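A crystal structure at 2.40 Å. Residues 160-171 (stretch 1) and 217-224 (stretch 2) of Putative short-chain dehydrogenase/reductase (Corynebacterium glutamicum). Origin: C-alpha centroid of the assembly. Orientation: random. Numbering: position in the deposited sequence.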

ATOM      1  N   PHE A 160      15.454  -6.390  -2.122  1.00 31.68           N
ATOM      2  CA  PHE A 160      16.789  -6.575  -1.588  1.00 32.03           C
ATOM      3  C   PHE A 160      16.716  -7.326  -0.251  1.00 33.54           C
ATOM      4  O   PHE A 160      17.430  -8.336  -0.035  1.00 33.52           O
ATOM      5  CB  PHE A 160      17.454  -5.201  -1.403  1.00 30.07           C
ATOM      6  CG  PHE A 160      18.893  -5.278  -1.017  1.00 29.91           C
ATOM      7  CD1 PHE A 160      19.828  -5.777  -1.903  1.00 30.17           C
ATOM      8  CD2 PHE A 160      19.317  -4.864   0.242  1.00 28.50           C
ATOM      9  CE1 PHE A 160      21.172  -5.856  -1.533  1.00 34.26           C
ATOM     10  CE2 PHE A 160      20.665  -4.930   0.613  1.00 32.74           C
ATOM     11  CZ  PHE A 160      21.597  -5.415  -0.263  1.00 31.14           C
ATOM     12  N   ARG A 161      15.873  -6.812   0.650  1.00 34.64           N
ATOM     13  CA  ARG A 161      15.592  -7.488   1.923  1.00 36.69           C
ATOM     14  C   ARG A 161      15.296  -8.955   1.730  1.00 37.13           C
ATOM     15  O   ARG A 161      15.886  -9.774   2.419  1.00 37.37           O
ATOM     16  CB  ARG A 161      14.448  -6.802   2.714  1.00 36.82           C
ATOM     17  CG  ARG A 161      14.073  -7.520   4.023  1.00 35.69           C
ATOM     18  CD  ARG A 161      12.930  -6.860   4.733  1.00 29.96           C
ATOM     19  NE  ARG A 161      13.209  -5.449   4.980  1.00 33.01           N
ATOM     20  CZ  ARG A 161      12.612  -4.463   4.315  1.00 32.96           C
ATOM     21  NH1 ARG A 161      11.694  -4.762   3.377  1.00 27.65           N
ATOM     22  NH2 ARG A 161      12.890  -3.191   4.612  1.00 31.08           N
ATOM     23  N   LYS A 162      14.421  -9.289   0.781  1.00 39.15           N
ATOM     24  CA  LYS A 162      14.048 -10.702   0.550  1.00 41.76           C
ATOM     25  C   LYS A 162      15.202 -11.478  -0.040  1.00 41.93           C
ATOM     26  O   LYS A 162      15.401 -12.637   0.300  1.00 42.77           O
ATOM     27  CB  LYS A 162      12.852 -10.861  -0.405  1.00 43.19           C
ATOM     28  CG  LYS A 162      11.534 -10.167  -0.003  1.00 46.49           C
ATOM     29  CD  LYS A 162      10.580 -10.024  -1.251  1.00 54.72           C
ATOM     30  CE  LYS A 162      11.171  -9.032  -2.331  1.00 60.00           C
ATOM     31  NZ  LYS A 162      10.214  -8.446  -3.378  1.00 61.36           N
ATOM     32  N   GLU A 163      15.948 -10.860  -0.950  1.00 41.79           N
ATOM     33  CA  GLU A 163      17.143 -11.490  -1.467  1.00 41.75           C
ATOM     34  C   GLU A 163      18.179 -11.809  -0.376  1.00 41.74           C
ATOM     35  O   GLU A 163      18.882 -12.801  -0.475  1.00 40.34           O
ATOM     36  CB  GLU A 163      17.795 -10.613  -2.527  1.00 42.37           C
ATOM     37  CG  GLU A 163      17.319 -10.863  -3.942  1.00 44.28           C
ATOM     38  CD  GLU A 163      18.075 -10.027  -4.967  1.00 49.48           C
ATOM     39  OE1 GLU A 163      18.852  -9.127  -4.570  1.00 50.69           O
ATOM     40  OE2 GLU A 163      17.893 -10.254  -6.188  1.00 53.48           O
ATOM     41  N   GLU A 164      18.299 -10.964   0.655  1.00 41.55           N
ATOM     42  CA  GLU A 164      19.450 -11.108   1.555  1.00 41.45           C
ATOM     43  C   GLU A 164      19.166 -11.560   2.979  1.00 42.11           C
ATOM     44  O   GLU A 164      20.119 -11.717   3.750  1.00 42.58           O
ATOM     45  CB  GLU A 164      20.273  -9.823   1.578  1.00 40.97           C
ATOM     46  CG  GLU A 164      20.869  -9.487   0.209  1.00 41.31           C
ATOM     47  CD  GLU A 164      21.872 -10.533  -0.243  1.00 42.73           C
ATOM     48  OE1 GLU A 164      22.536 -11.153   0.629  1.00 43.68           O
ATOM     49  OE2 GLU A 164      22.002 -10.740  -1.462  1.00 42.38           O
ATOM     50  N   ALA A 165      17.889 -11.752   3.350  1.00 42.06           N
ATOM     51  CA  ALA A 165      17.555 -12.132   4.751  1.00 41.99           C
ATOM     52  C   ALA A 165      18.325 -13.362   5.239  1.00 41.89           C
ATOM     53  O   ALA A 165      18.890 -13.346   6.339  1.00 41.75           O
ATOM     54  CB  ALA A 165      16.051 -12.339   4.934  1.00 41.36           C
ATOM     55  N   ASN A 166      18.355 -14.413   4.415  1.00 42.11           N
ATOM     56  CA  ASN A 166      19.124 -15.635   4.732  1.00 42.69           C
ATOM     57  C   ASN A 166      20.627 -15.444   4.940  1.00 41.77           C
ATOM     58  O   ASN A 166      21.303 -16.274   5.572  1.00 41.52           O
ATOM     59  CB  ASN A 166      18.892 -16.714   3.668  1.00 43.69           C
ATOM     60  CG  ASN A 166      17.547 -17.374   3.833  1.00 47.83           C
ATOM     61  OD1 ASN A 166      16.629 -17.126   3.045  1.00 52.15           O
ATOM     62  ND2 ASN A 166      17.389 -18.157   4.919  1.00 49.00           N
ATOM     63  N   ASN A 167      21.164 -14.351   4.413  1.00 40.14           N
ATOM     64  CA  ASN A 167      22.577 -14.135   4.601  1.00 38.44           C
ATOM     65  C   ASN A 167      22.894 -13.324   5.813  1.00 37.84           C
ATOM     66  O   ASN A 167      24.066 -13.008   6.035  1.00 36.98           O
ATOM     67  CB  ASN A 167      23.173 -13.516   3.375  1.00 38.70           C
ATOM     68  CG  ASN A 167      22.958 -14.377   2.173  1.00 39.49           C
ATOM     69  OD1 ASN A 167      23.152 -15.596   2.248  1.00 42.61           O
ATOM     70  ND2 ASN A 167      22.496 -13.782   1.078  1.00 36.98           N
ATOM     71  N   GLY A 168      21.869 -12.978   6.604  1.00 36.26           N
ATOM     72  CA  GLY A 168      22.144 -12.294   7.849  1.00 35.25           C
ATOM     73  C   GLY A 168      22.036 -10.798   7.697  1.00 35.21           C
ATOM     74  O   GLY A 168      22.233 -10.060   8.680  1.00 36.39           O
ATOM     75  N   ILE A 169      21.724 -10.333   6.486  1.00 33.74           N
ATOM     76  CA  ILE A 169      21.581  -8.900   6.255  1.00 33.12           C
ATOM     77  C   ILE A 169      20.195  -8.369   6.619  1.00 33.63           C
ATOM     78  O   ILE A 169      19.164  -8.970   6.274  1.00 33.14           O
ATOM     79  CB  ILE A 169      21.906  -8.518   4.795  1.00 33.44           C
ATOM     80  CG1 ILE A 169      23.379  -8.860   4.468  1.00 32.01           C
ATOM     81  CG2 ILE A 169      21.563  -7.025   4.522  1.00 32.51           C
ATOM     82  CD1 ILE A 169      23.787  -8.577   3.040  1.00 31.50           C
ATOM     83  N   ARG A 170      20.177  -7.257   7.354  1.00 32.95           N
ATOM     84  CA  ARG A 170      18.946  -6.596   7.664  1.00 33.01           C
ATOM     85  C   ARG A 170      18.810  -5.358   6.798  1.00 33.43           C
ATOM     86  O   ARG A 170      19.800  -4.642   6.502  1.00 33.81           O
ATOM     87  CB  ARG A 170      18.844  -6.282   9.174  1.00 33.19           C
ATOM     88  CG  ARG A 170      18.988  -7.578  10.044  1.00 34.46           C
ATOM     89  CD  ARG A 170      18.611  -7.342  11.499  1.00 38.82           C
ATOM     90  NE  ARG A 170      19.581  -6.535  12.245  1.00 42.87           N
ATOM     91  CZ  ARG A 170      19.530  -6.299  13.562  1.00 45.40           C
ATOM     92  NH1 ARG A 170      18.549  -6.798  14.337  1.00 44.47           N
ATOM     93  NH2 ARG A 170      20.472  -5.547  14.112  1.00 46.05           N
ATOM     94  N   VAL A 171      17.576  -5.120   6.352  1.00 32.95           N
ATOM     95  CA  VAL A 171      17.315  -4.047   5.443  1.00 31.75           C
ATOM     96  C   VAL A 171      16.176  -3.222   6.016  1.00 31.86           C
ATOM     97  O   VAL A 171      15.168  -3.762   6.447  1.00 31.42           O
ATOM     98  CB  VAL A 171      16.975  -4.556   4.066  1.00 31.44           C
ATOM     99  CG1 VAL A 171      16.797  -3.361   3.118  1.00 31.96           C
ATOM    100  CG2 VAL A 171      18.104  -5.435   3.532  1.00 32.28           C
ATOM    101  N   GLY A 217      17.076  -6.224  18.576  1.00 39.75           N
ATOM    102  CA  GLY A 217      17.628  -7.535  18.904  1.00 40.78           C
ATOM    103  C   GLY A 217      17.648  -8.448  17.692  1.00 42.41           C
ATOM    104  O   GLY A 217      17.047  -8.137  16.667  1.00 42.01           O
ATOM    105  N   GLU A 218      18.276  -9.611  17.850  1.00 44.44           N
ATOM    106  CA  GLU A 218      18.674 -10.471  16.741  1.00 46.76           C
ATOM    107  C   GLU A 218      17.526 -11.225  16.118  1.00 47.03           C
ATOM    108  O   GLU A 218      17.614 -11.592  14.955  1.00 47.33           O
ATOM    109  CB  GLU A 218      19.704 -11.492  17.208  1.00 47.30           C
ATOM    110  CG  GLU A 218      21.047 -10.901  17.610  1.00 52.61           C
ATOM    111  CD  GLU A 218      21.970 -10.820  16.405  1.00 59.05           C
ATOM    112  OE1 GLU A 218      22.556  -9.742  16.133  1.00 58.99           O
ATOM    113  OE2 GLU A 218      22.069 -11.856  15.707  1.00 62.91           O
ATOM    114  N   THR A 219      16.454 -11.457  16.874  1.00 47.01           N
ATOM    115  CA  THR A 219      15.298 -12.131  16.315  1.00 46.99           C
ATOM    116  C   THR A 219      14.407 -11.168  15.557  1.00 46.59           C
ATOM    117  O   THR A 219      13.359 -11.555  15.074  1.00 46.75           O
ATOM    118  CB  THR A 219      14.394 -12.777  17.388  1.00 47.10           C
ATOM    119  OG1 THR A 219      13.650 -11.748  18.040  1.00 48.66           O
ATOM    120  CG2 THR A 219      15.183 -13.546  18.381  1.00 45.98           C
ATOM    121  N   THR A 220      14.850  -9.931  15.403  1.00 46.66           N
ATOM    122  CA  THR A 220      13.997  -8.872  14.840  1.00 46.08           C
ATOM    123  C   THR A 220      14.634  -8.111  13.681  1.00 44.09           C
ATOM    124  O   THR A 220      15.851  -8.115  13.525  1.00 44.89           O
ATOM    125  CB  THR A 220      13.623  -7.890  15.928  1.00 46.33           C
ATOM    126  OG1 THR A 220      13.442  -8.624  17.148  1.00 50.81           O
ATOM    127  CG2 THR A 220      12.337  -7.208  15.607  1.00 46.84           C
ATOM    128  N   GLN A 221      13.774  -7.555  12.829  1.00 41.63           N
ATOM    129  CA  GLN A 221      14.092  -6.582  11.783  1.00 39.08           C
ATOM    130  C   GLN A 221      13.080  -5.444  11.961  1.00 37.00           C
ATOM    131  O   GLN A 221      11.875  -5.679  11.935  1.00 36.20           O
ATOM    132  CB  GLN A 221      13.845  -7.153  10.370  1.00 38.74           C
ATOM    133  CG  GLN A 221      14.874  -8.098   9.851  1.00 40.97           C
ATOM    134  CD  GLN A 221      15.261  -7.877   8.378  1.00 42.02           C
ATOM    135  OE1 GLN A 221      15.522  -8.842   7.656  1.00 46.28           O
ATOM    136  NE2 GLN A 221      15.349  -6.629   7.948  1.00 38.99           N
ATOM    137  N   ILE A 222      13.556  -4.222  12.154  1.00 35.00           N
ATOM    138  CA  ILE A 222      12.687  -3.064  12.055  1.00 32.47           C
ATOM    139  C   ILE A 222      12.840  -2.701  10.613  1.00 32.84           C
ATOM    140  O   ILE A 222      13.858  -2.062  10.210  1.00 33.70           O
ATOM    141  CB  ILE A 222      13.175  -1.924  12.948  1.00 33.07           C
ATOM    142  CG1 ILE A 222      13.463  -2.465  14.360  1.00 31.05           C
ATOM    143  CG2 ILE A 222      12.199  -0.667  12.895  1.00 28.57           C
ATOM    144  CD1 ILE A 222      12.190  -2.738  15.179  1.00 34.91           C
ATOM    145  N   THR A 223      11.879  -3.131   9.797  1.00 31.19           N
ATOM    146  CA  THR A 223      11.978  -2.899   8.364  1.00 29.91           C
ATOM    147  C   THR A 223      11.558  -1.490   7.905  1.00 30.22           C
ATOM    148  O   THR A 223      12.044  -0.986   6.875  1.00 30.83           O
ATOM    149  CB  THR A 223      11.150  -3.978   7.585  1.00 30.76           C
ATOM    150  OG1 THR A 223       9.765  -3.831   7.905  1.00 28.35           O
ATOM    151  CG2 THR A 223      11.611  -5.356   8.019  1.00 26.01           C
ATOM    152  N   ASN A 224      10.622  -0.866   8.604  1.00 28.60           N
ATOM    153  CA  ASN A 224      10.241   0.458   8.176  1.00 29.90           C
ATOM    154  C   ASN A 224       9.855   1.365   9.344  1.00 28.04           C
ATOM    155  O   ASN A 224       9.334   0.906  10.359  1.00 26.05           O
ATOM    156  CB  ASN A 224       9.207   0.428   7.024  1.00 31.19           C
ATOM    157  CG  ASN A 224       8.813   1.840   6.546  1.00 39.66           C
ATOM    158  OD1 ASN A 224       9.530   2.552   5.730  1.00 42.09           O
ATOM    159  ND2 ASN A 224       7.641   2.282   7.049  1.00 46.19           N
TER

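The contact between the two stretches buries 365 Å² in total and is dominated by two arginines of the first stretch and the strand residues Gln221 and Thr223 of the second.

One hydrogen bond across the interface is clear in its geometry. Arg170, with chi angles m, t, m, carries its guanidinium out to the start of the second stretch, where Arg170 NH1 donates to the carbonyl O of Thr220 (3.1 Å, 159°). The carbonyl O of Gly217 lies equally close to Arg170 NH1, at 3.1 Å, and both oxygens sit at the edge of the guanidinium, near its plane. They belong to the two ends of a type I turn, which Thr220 N closes by bonding to Gly217 O at 3.1 Å. A long, planar cation suits this position because it can reach main-chain oxygens from a neighbouring strand.

Arg161 is held within its own stretch. From the helix, Arg161 NE and NH2 both donate to Val171 O, each at 3.0 Å, so the guanidinium is fixed beside the strand. In this pose one face is covered by the methyl of Thr223, with Arg161 NE 3.4 Å from Thr223 CG2. Arg161 NH2 is also 3.3 Å from Thr223 O, but the angle is too poor for a hydrogen bond.

Packing centres on Gln221, which has the largest area covered by the other stretch. Its CA-to-CB bond points sideways, yet the end of the side chain comes nearer and its amide lies close to the main chain of Arg170 and Val171; the modelled amide orientation is probably reversed. A long side chain with a polar end suits this place, since it spans the gap while presenting an amide to the backbone. Further along, Val171 O approaches Thr223 CA at 3.8 Å, bringing the strand backbones close where both residues are buried.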